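Local structure of glucanase (Klebsiella pneumoniae, 5GY3) at residues Ala128-Met133 against Gln178-Gln183; Phe153-Trp158 against Thr172-Gly177. The protein probably hydrolyses internal beta-1,4-glucosidic linkages in cellulose, lichenin and cereal beta-glucans, as an endoglucanase of glycoside hydrolase family 8. All blocks are in the same frame, centred on the assembly; numbering follows the deposited sequence.

Contact 1 of 2, residues Ala128-Met133 against Gln178-Gln183; sequences AGRQVM and QALLGQ
Water 1 is gripped from both segments. R130 NE donates to it at 2.8 Å, and Q183 NE2 donates at 3.1 Å from the helix. The water sits at the edge of the R130 guanidinium, in its plane. The two side chains reach toward each other tip to tip, with guanidinium and amide planes turned 65° apart. Their tips stay apart: R130 NH2 is 4.0 Å from Q183 NE2, and the link between the two side chains runs through the water, from R130 NE and Q183 NE2. NH1 turns to a different partner and forms a salt bridge with D176, earlier on helix 167-183. Charge pairing and water together should fix the rotation of the group. One face of the guanidinium rests on A179. The methyl CB lies over the centre of the group, 3.5 Å from R130 CZ. The fold here is a two-stranded antiparallel hairpin lying across a helix of the (alpha/alpha)6 barrel known from family 8. Strand 130-133 pairs with strand 124-127 and crosses segment 178-183 at nearly a right angle, with a signed crossing angle of -85°. Below the polar tip the contact is apolar. R130 is extended from CG to NE, and its stem slides past L180 in the opposite direction, with R130 CD 3.9 Å from L180 CG. The strand adds V132, whose side chain crosses that of L180 at about a right angle. V132 CG1 is anti to the carbonyl carbon (chi1 -49°) and meets L180 CD1 at 3.5 Å. Both V132 and L180 are buried. L180 also touches M204 of strand 204-206, and V132 packs on V125 of the partner strand.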
ATOM      1  N   ALA A 128       1.086 -15.798  17.020  1.00 11.15           N
ATOM      2  CA  ALA A 128       1.366 -14.983  18.211  1.00 10.44           C
ATOM      3  C   ALA A 128       0.080 -14.436  18.839  1.00 11.49           C
ATOM      4  O   ALA A 128       0.031 -13.316  19.359  1.00 11.05           O
ATOM      5  CB  ALA A 128       2.346 -13.851  17.876  1.00  9.92           C
ATOM      6  N   GLY A 129      -0.980 -15.237  18.803  1.00 12.00           N
ATOM      7  CA  GLY A 129      -2.228 -14.850  19.430  1.00 10.37           C
ATOM      8  C   GLY A 129      -3.061 -13.833  18.685  1.00 13.62           C
ATOM      9  O   GLY A 129      -4.001 -13.279  19.269  1.00 14.52           O
ATOM     10  N   ARG A 130      -2.757 -13.567  17.415  1.00  9.04           N
ATOM     11  CA  ARG A 130      -3.468 -12.559  16.642  1.00  8.49           C
ATOM     12  C   ARG A 130      -3.690 -13.051  15.217  1.00  9.76           C
ATOM     13  O   ARG A 130      -3.042 -13.995  14.758  1.00  9.20           O
ATOM     14  CB  ARG A 130      -2.698 -11.236  16.621  1.00 12.83           C
ATOM     15  CG  ARG A 130      -2.696 -10.573  17.987  1.00 15.87           C
ATOM     16  CD  ARG A 130      -2.308  -9.143  17.921  1.00 18.65           C
ATOM     17  NE  ARG A 130      -2.154  -8.568  19.255  1.00 16.99           N
ATOM     18  CZ  ARG A 130      -3.127  -7.974  19.932  1.00 15.39           C
ATOM     19  NH1 ARG A 130      -4.351  -7.885  19.421  1.00 15.33           N
ATOM     20  NH2 ARG A 130      -2.871  -7.464  21.135  1.00 19.87           N
ATOM     21  N   GLN A 131      -4.638 -12.404  14.530  1.00  6.22           N
ATOM     22  CA  GLN A 131      -4.811 -12.578  13.094  1.00  8.43           C
ATOM     23  C   GLN A 131      -3.866 -11.624  12.385  1.00  8.86           C
ATOM     24  O   GLN A 131      -3.841 -10.435  12.706  1.00  8.78           O
ATOM     25  CB  GLN A 131      -6.251 -12.288  12.664  1.00  7.95           C
ATOM     26  CG  GLN A 131      -7.282 -13.211  13.314  1.00  8.60           C
ATOM     27  CD  GLN A 131      -7.044 -14.663  12.961  1.00 10.92           C
ATOM     28  OE1 GLN A 131      -7.374 -15.107  11.856  1.00 12.60           O
ATOM     29  NE2 GLN A 131      -6.465 -15.418  13.898  1.00  9.79           N
ATOM     30  N   VAL A 132      -3.088 -12.144  11.433  1.00  7.80           N
ATOM     31  CA  VAL A 132      -2.100 -11.348  10.707  1.00  8.70           C
ATOM     32  C   VAL A 132      -2.192 -11.677   9.221  1.00  8.79           C
ATOM     33  O   VAL A 132      -2.407 -12.832   8.838  1.00  8.32           O
ATOM     34  CB  VAL A 132      -0.659 -11.580  11.231  1.00 14.98           C
ATOM     35  CG1 VAL A 132      -0.606 -11.463  12.742  1.00 18.53           C
ATOM     36  CG2 VAL A 132      -0.155 -12.933  10.852  1.00 15.34           C
ATOM     37  N   MET A 133      -2.019 -10.655   8.383  1.00  8.20           N
ATOM     38  CA  MET A 133      -1.965 -10.820   6.937  1.00  8.05           C
ATOM     39  C   MET A 133      -0.511 -10.949   6.488  1.00 11.82           C
ATOM     40  O   MET A 133       0.304 -10.049   6.730  1.00  8.33           O
ATOM     41  CB  MET A 133      -2.625  -9.643   6.222  1.00 10.06           C
ATOM     42  CG  MET A 133      -2.535  -9.748   4.712  1.00  9.45           C
ATOM     43  SD  MET A 133      -3.329  -8.372   3.845  1.00 12.83           S
ATOM     44  CE  MET A 133      -5.063  -8.735   4.164  1.00  9.19           C
ATOM     45  N   GLN A 178      -3.589  -2.926  14.046  1.00  5.11           N
ATOM     46  CA  GLN A 178      -3.272  -1.736  14.823  1.00  7.96           C
ATOM     47  C   GLN A 178      -2.507  -2.097  16.093  1.00  8.24           C
ATOM     48  O   GLN A 178      -1.523  -1.438  16.440  1.00  5.99           O
ATOM     49  CB  GLN A 178      -4.552  -0.971  15.143  1.00  8.32           C
ATOM     50  CG  GLN A 178      -5.219  -0.421  13.899  1.00  9.62           C
ATOM     51  CD  GLN A 178      -6.372   0.498  14.217  1.00 21.35           C
ATOM     52  OE1 GLN A 178      -6.458   1.051  15.311  1.00 26.85           O
ATOM     53  NE2 GLN A 178      -7.270   0.666  13.258  1.00 24.62           N
ATOM     54  N   ALA A 179      -2.918  -3.167  16.780  1.00  8.63           N
ATOM     55  CA  ALA A 179      -2.220  -3.549  18.005  1.00  8.10           C
ATOM     56  C   ALA A 179      -0.782  -3.962  17.719  1.00  9.64           C
ATOM     57  O   ALA A 179       0.134  -3.575  18.454  1.00  9.70           O
ATOM     58  CB  ALA A 179      -2.963  -4.675  18.723  1.00  8.67           C
ATOM     59  N   LEU A 180      -0.556  -4.747  16.661  1.00  7.70           N
ATOM     60  CA  LEU A 180       0.812  -5.148  16.336  1.00  9.36           C
ATOM     61  C   LEU A 180       1.657  -3.936  15.961  1.00  8.00           C
ATOM     62  O   LEU A 180       2.773  -3.767  16.463  1.00  6.24           O
ATOM     63  CB  LEU A 180       0.813  -6.185  15.211  1.00  9.75           C
ATOM     64  CG  LEU A 180       0.455  -7.615  15.627  1.00 12.53           C
ATOM     65  CD1 LEU A 180       0.146  -8.454  14.390  1.00 15.76           C
ATOM     66  CD2 LEU A 180       1.585  -8.261  16.486  1.00 11.77           C
ATOM     67  N   LEU A 181       1.125  -3.072  15.088  1.00  5.17           N
ATOM     68  CA  LEU A 181       1.860  -1.868  14.705  1.00  5.74           C
ATOM     69  C   LEU A 181       2.204  -1.024  15.927  1.00  6.76           C
ATOM     70  O   LEU A 181       3.303  -0.454  16.007  1.00  8.69           O
ATOM     71  CB  LEU A 181       1.049  -1.067  13.681  1.00  8.91           C
ATOM     72  CG  LEU A 181       1.606   0.273  13.177  1.00  7.33           C
ATOM     73  CD1 LEU A 181       2.989   0.084  12.554  1.00  8.74           C
ATOM     74  CD2 LEU A 181       0.645   0.943  12.188  1.00  7.05           C
ATOM     75  N   GLY A 182       1.281  -0.948  16.896  1.00  6.50           N
ATOM     76  CA  GLY A 182       1.544  -0.187  18.114  1.00  6.79           C
ATOM     77  C   GLY A 182       2.703  -0.741  18.913  1.00  9.39           C
ATOM     78  O   GLY A 182       3.378   0.001  19.638  1.00  7.38           O
ATOM     79  N   GLN A 183       2.977  -2.035  18.768  1.00  7.30           N
ATOM     80  CA  GLN A 183       4.093  -2.663  19.454  1.00  7.63           C
ATOM     81  C   GLN A 183       5.395  -2.577  18.677  1.00 10.06           C
ATOM     82  O   GLN A 183       6.443  -2.891  19.238  1.00 10.60           O
ATOM     83  CB  GLN A 183       3.763  -4.132  19.757  1.00  7.79           C
ATOM     84  CG  GLN A 183       2.562  -4.287  20.683  1.00  7.97           C
ATOM     85  CD  GLN A 183       2.002  -5.703  20.681  1.00 16.57           C
ATOM     86  OE1 GLN A 183       2.666  -6.634  20.241  1.00 18.82           O
ATOM     87  NE2 GLN A 183       0.771  -5.867  21.171  1.00 18.25           N
TER
HETATM   88  O   HOH W   1       0.364  -8.847  20.435  1.00 23.83           O

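Contact 2 of 2, residues Phe153-Trp158 against Thr172-Gly177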
ATOM      1  N   PHE A 153      -0.588  -3.351   5.890  1.00  7.80           N
ATOM      2  CA  PHE A 153      -1.777  -3.245   6.750  1.00  7.20           C
ATOM      3  C   PHE A 153      -2.590  -2.037   6.280  1.00  9.21           C
ATOM      4  O   PHE A 153      -2.529  -0.946   6.852  1.00  8.58           O
ATOM      5  CB  PHE A 153      -1.418  -3.069   8.225  1.00  9.51           C
ATOM      6  CG  PHE A 153      -0.552  -4.156   8.833  1.00  9.01           C
ATOM      7  CD1 PHE A 153      -0.217  -5.317   8.151  1.00 10.47           C
ATOM      8  CD2 PHE A 153      -0.076  -3.987  10.130  1.00 10.17           C
ATOM      9  CE1 PHE A 153       0.600  -6.289   8.755  1.00  8.96           C
ATOM     10  CE2 PHE A 153       0.729  -4.953  10.740  1.00 10.91           C
ATOM     11  CZ  PHE A 153       1.064  -6.098  10.045  1.00 10.43           C
ATOM     12  N   ILE A 154      -3.377  -2.230   5.226  1.00  7.64           N
ATOM     13  CA  ILE A 154      -4.046  -1.090   4.556  1.00  7.83           C
ATOM     14  C   ILE A 154      -5.352  -0.847   5.306  1.00  8.28           C
ATOM     15  O   ILE A 154      -6.447  -1.236   4.885  1.00  8.55           O
ATOM     16  CB  ILE A 154      -4.231  -1.330   3.061  1.00  6.42           C
ATOM     17  CG1 ILE A 154      -2.872  -1.699   2.447  1.00  6.83           C
ATOM     18  CG2 ILE A 154      -4.772  -0.050   2.402  1.00  8.12           C
ATOM     19  CD1 ILE A 154      -2.893  -1.919   0.943  1.00 11.83           C
ATOM     20  N   PHE A 155      -5.234  -0.144   6.430  1.00  8.37           N
ATOM     21  CA  PHE A 155      -6.366   0.058   7.331  1.00  9.69           C
ATOM     22  C   PHE A 155      -7.614   0.630   6.659  1.00 10.12           C
ATOM     23  O   PHE A 155      -8.711   0.126   6.948  1.00 10.88           O
ATOM     24  CB  PHE A 155      -5.928   0.952   8.503  1.00  9.57           C
ATOM     25  CG  PHE A 155      -4.761   0.401   9.264  1.00  8.79           C
ATOM     26  CD1 PHE A 155      -4.900  -0.748  10.031  1.00 11.86           C
ATOM     27  CD2 PHE A 155      -3.524   1.022   9.196  1.00 10.53           C
ATOM     28  CE1 PHE A 155      -3.813  -1.270  10.739  1.00 13.22           C
ATOM     29  CE2 PHE A 155      -2.431   0.502   9.895  1.00  9.40           C
ATOM     30  CZ  PHE A 155      -2.586  -0.636  10.671  1.00  9.85           C
ATOM     31  N   PRO A 156      -7.546   1.636   5.778  1.00  9.49           N
ATOM     32  CA  PRO A 156      -8.805   2.146   5.205  1.00 10.74           C
ATOM     33  C   PRO A 156      -9.484   1.148   4.275  1.00 10.61           C
ATOM     34  O   PRO A 156     -10.724   1.134   4.185  1.00 10.34           O
ATOM     35  CB  PRO A 156      -8.366   3.420   4.467  1.00 10.43           C
ATOM     36  CG  PRO A 156      -6.915   3.175   4.135  1.00 10.95           C
ATOM     37  CD  PRO A 156      -6.383   2.433   5.332  1.00  9.38           C
ATOM     38  N   ALA A 157      -8.708   0.314   3.582  1.00  7.75           N
ATOM     39  CA  ALA A 157      -9.296  -0.754   2.786  1.00  8.18           C
ATOM     40  C   ALA A 157      -9.984  -1.781   3.673  1.00  7.75           C
ATOM     41  O   ALA A 157     -11.099  -2.221   3.374  1.00  6.32           O
ATOM     42  CB  ALA A 157      -8.225  -1.418   1.934  1.00  6.85           C
ATOM     43  N   TRP A 158      -9.325  -2.189   4.765  1.00  5.95           N
ATOM     44  CA  TRP A 158      -9.913  -3.193   5.648  1.00  7.28           C
ATOM     45  C   TRP A 158     -11.235  -2.707   6.235  1.00  9.46           C
ATOM     46  O   TRP A 158     -12.182  -3.489   6.386  1.00 11.14           O
ATOM     47  CB  TRP A 158      -8.937  -3.545   6.764  1.00  7.60           C
ATOM     48  CG  TRP A 158      -7.680  -4.205   6.280  1.00  6.45           C
ATOM     49  CD1 TRP A 158      -7.364  -4.538   4.992  1.00  7.35           C
ATOM     50  CD2 TRP A 158      -6.568  -4.610   7.086  1.00  8.81           C
ATOM     51  NE1 TRP A 158      -6.127  -5.137   4.951  1.00  7.67           N
ATOM     52  CE2 TRP A 158      -5.615  -5.186   6.223  1.00  7.38           C
ATOM     53  CE3 TRP A 158      -6.292  -4.545   8.461  1.00  6.76           C
ATOM     54  CZ2 TRP A 158      -4.402  -5.705   6.687  1.00  6.64           C
ATOM     55  CZ3 TRP A 158      -5.085  -5.051   8.924  1.00  9.77           C
ATOM     56  CH2 TRP A 158      -4.156  -5.625   8.039  1.00  8.57           C
ATOM     57  N   THR A 172     -11.566  -7.825  13.195  1.00  8.92           N
ATOM     58  CA  THR A 172     -10.524  -8.429  14.021  1.00  8.60           C
ATOM     59  C   THR A 172      -9.145  -8.203  13.417  1.00  7.27           C
ATOM     60  O   THR A 172      -8.185  -7.900  14.137  1.00  6.55           O
ATOM     61  CB  THR A 172     -10.804  -9.919  14.197  1.00  9.12           C
ATOM     62  OG1 THR A 172     -11.946 -10.085  15.049  1.00  9.88           O
ATOM     63  CG2 THR A 172      -9.588 -10.642  14.808  1.00  8.99           C
ATOM     64  N   LEU A 173      -9.023  -8.358  12.097  1.00  6.32           N
ATOM     65  CA  LEU A 173      -7.733  -8.118  11.450  1.00  8.49           C
ATOM     66  C   LEU A 173      -7.290  -6.678  11.660  1.00  7.99           C
ATOM     67  O   LEU A 173      -6.114  -6.408  11.955  1.00  8.08           O
ATOM     68  CB  LEU A 173      -7.815  -8.448   9.952  1.00  7.54           C
ATOM     69  CG  LEU A 173      -6.457  -8.561   9.239  1.00  6.41           C
ATOM     70  CD1 LEU A 173      -5.723  -9.859   9.643  1.00  6.94           C
ATOM     71  CD2 LEU A 173      -6.591  -8.449   7.722  1.00  6.84           C
ATOM     72  N   GLN A 174      -8.223  -5.737  11.542  1.00  7.40           N
ATOM     73  CA  GLN A 174      -7.875  -4.340  11.786  1.00 10.00           C
ATOM     74  C   GLN A 174      -7.457  -4.115  13.233  1.00  9.53           C
ATOM     75  O   GLN A 174      -6.452  -3.443  13.494  1.00  9.02           O
ATOM     76  CB  GLN A 174      -9.040  -3.433  11.409  1.00 11.61           C
ATOM     77  CG  GLN A 174      -8.822  -2.015  11.868  1.00 18.53           C
ATOM     78  CD  GLN A 174      -9.400  -1.004  10.924  1.00 29.31           C
ATOM     79  OE1 GLN A 174      -8.832   0.079  10.738  1.00 30.62           O
ATOM     80  NE2 GLN A 174     -10.544  -1.339  10.323  1.00 22.68           N
ATOM     81  N   THR A 175      -8.210  -4.672  14.189  1.00  6.67           N
ATOM     82  CA  THR A 175      -7.847  -4.553  15.597  1.00  7.95           C
ATOM     83  C   THR A 175      -6.459  -5.118  15.859  1.00  9.79           C
ATOM     84  O   THR A 175      -5.638  -4.499  16.545  1.00  5.75           O
ATOM     85  CB  THR A 175      -8.875  -5.288  16.454  1.00 11.73           C
ATOM     86  OG1 THR A 175     -10.128  -4.593  16.394  1.00 13.45           O
ATOM     87  CG2 THR A 175      -8.392  -5.376  17.893  1.00 17.46           C
ATOM     88  N   ASP A 176      -6.191  -6.311  15.327  1.00  7.87           N
ATOM     89  CA  ASP A 176      -4.914  -6.963  15.570  1.00  9.03           C
ATOM     90  C   ASP A 176      -3.773  -6.235  14.867  1.00  8.98           C
ATOM     91  O   ASP A 176      -2.647  -6.192  15.379  1.00  6.84           O
ATOM     92  CB  ASP A 176      -4.999  -8.422  15.122  1.00  8.53           C
ATOM     93  CG  ASP A 176      -5.781  -9.302  16.117  1.00 11.32           C
ATOM     94  OD1 ASP A 176      -6.034  -8.835  17.246  1.00 12.90           O
ATOM     95  OD2 ASP A 176      -6.125 -10.463  15.778  1.00  8.35           O
ATOM     96  N   GLY A 177      -4.039  -5.676  13.681  1.00  6.97           N
ATOM     97  CA  GLY A 177      -2.984  -5.003  12.940  1.00  7.13           C
ATOM     98  C   GLY A 177      -2.600  -3.674  13.564  1.00  8.25           C
ATOM     99  O   GLY A 177      -1.415  -3.323  13.631  1.00  7.73           O
TER
HETATM  100  O   HOH W   2     -11.868  -3.374   9.643  1.00 17.58           O
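Two successive helices of the (alpha/alpha)6 barrel, joined by a short link, pack here as a helical hairpin: helix 155-164, with F153 and I154 just before it, lies against helix 167-183. W158 carries the contact. L173 CD2 makes a CH-pi contact with its six-membered ring, 3.5 Å from the centroid and only 7° off the normal. The L173 side chain crosses the indole at about a right angle. The opposite face of the indole is backed by its own segment, where I154 N stands over the rim. The ring is therefore held between the preceding turn and the neighbouring helix. Q174 CA lies at the edge of the indole, 3.7 Å from W158 CE3. L173 O approaches W158 CZ3 to 3.5 Å from out of the ring plane. On helix 167-183, G177 brings bare backbone up to two phenylalanines. G177 C lies at the edge of the F155 ring, near its plane, 3.9 Å from F155 CE1. G177 O is 3.8 Å from F153 CD2. I154 is the centre of an inverse gamma turn and also the N-cap of helix 155-164. F153 O lies above one face of the F155 ring, offset toward the rim. The far side of helix 155-164 meets helices 86-103 and 220-228, through residues such as A157 and P156. The Q174 chain is bent at chi2, and its amide end comes near F155, with ring and amide planes 18° apart. Q174 OE1 comes within 3.8 Å of F155 CB. Q174 NE2 donates to water 2, at a doubtfully short distance, and the water makes a weak bond of 3.3 Å to W158 O.

Contacts 1 and 2 use consecutive parts of helix 167-183, and their centres are 9 Å apart. D176 ties them together. Already paired with R130 (OD1 to NH1, 2.9 Å), it probably also accepts a hydrogen bond from Q131 N through OD2 at 2.7 Å. The hairpin of contact 1 is thus held to the helix used by contact 2. Packing adds to this: Q178 CG is 3.6 Å from F155 CE1, and L173 CD1 is 3.6 Å from Q131 O. Contact 2 lies nearer the active site: the side chains of W158 and D87, the predicted nucleophile, are about 8 Å apart. I154 touches D87. Contact 1 lies away from that site.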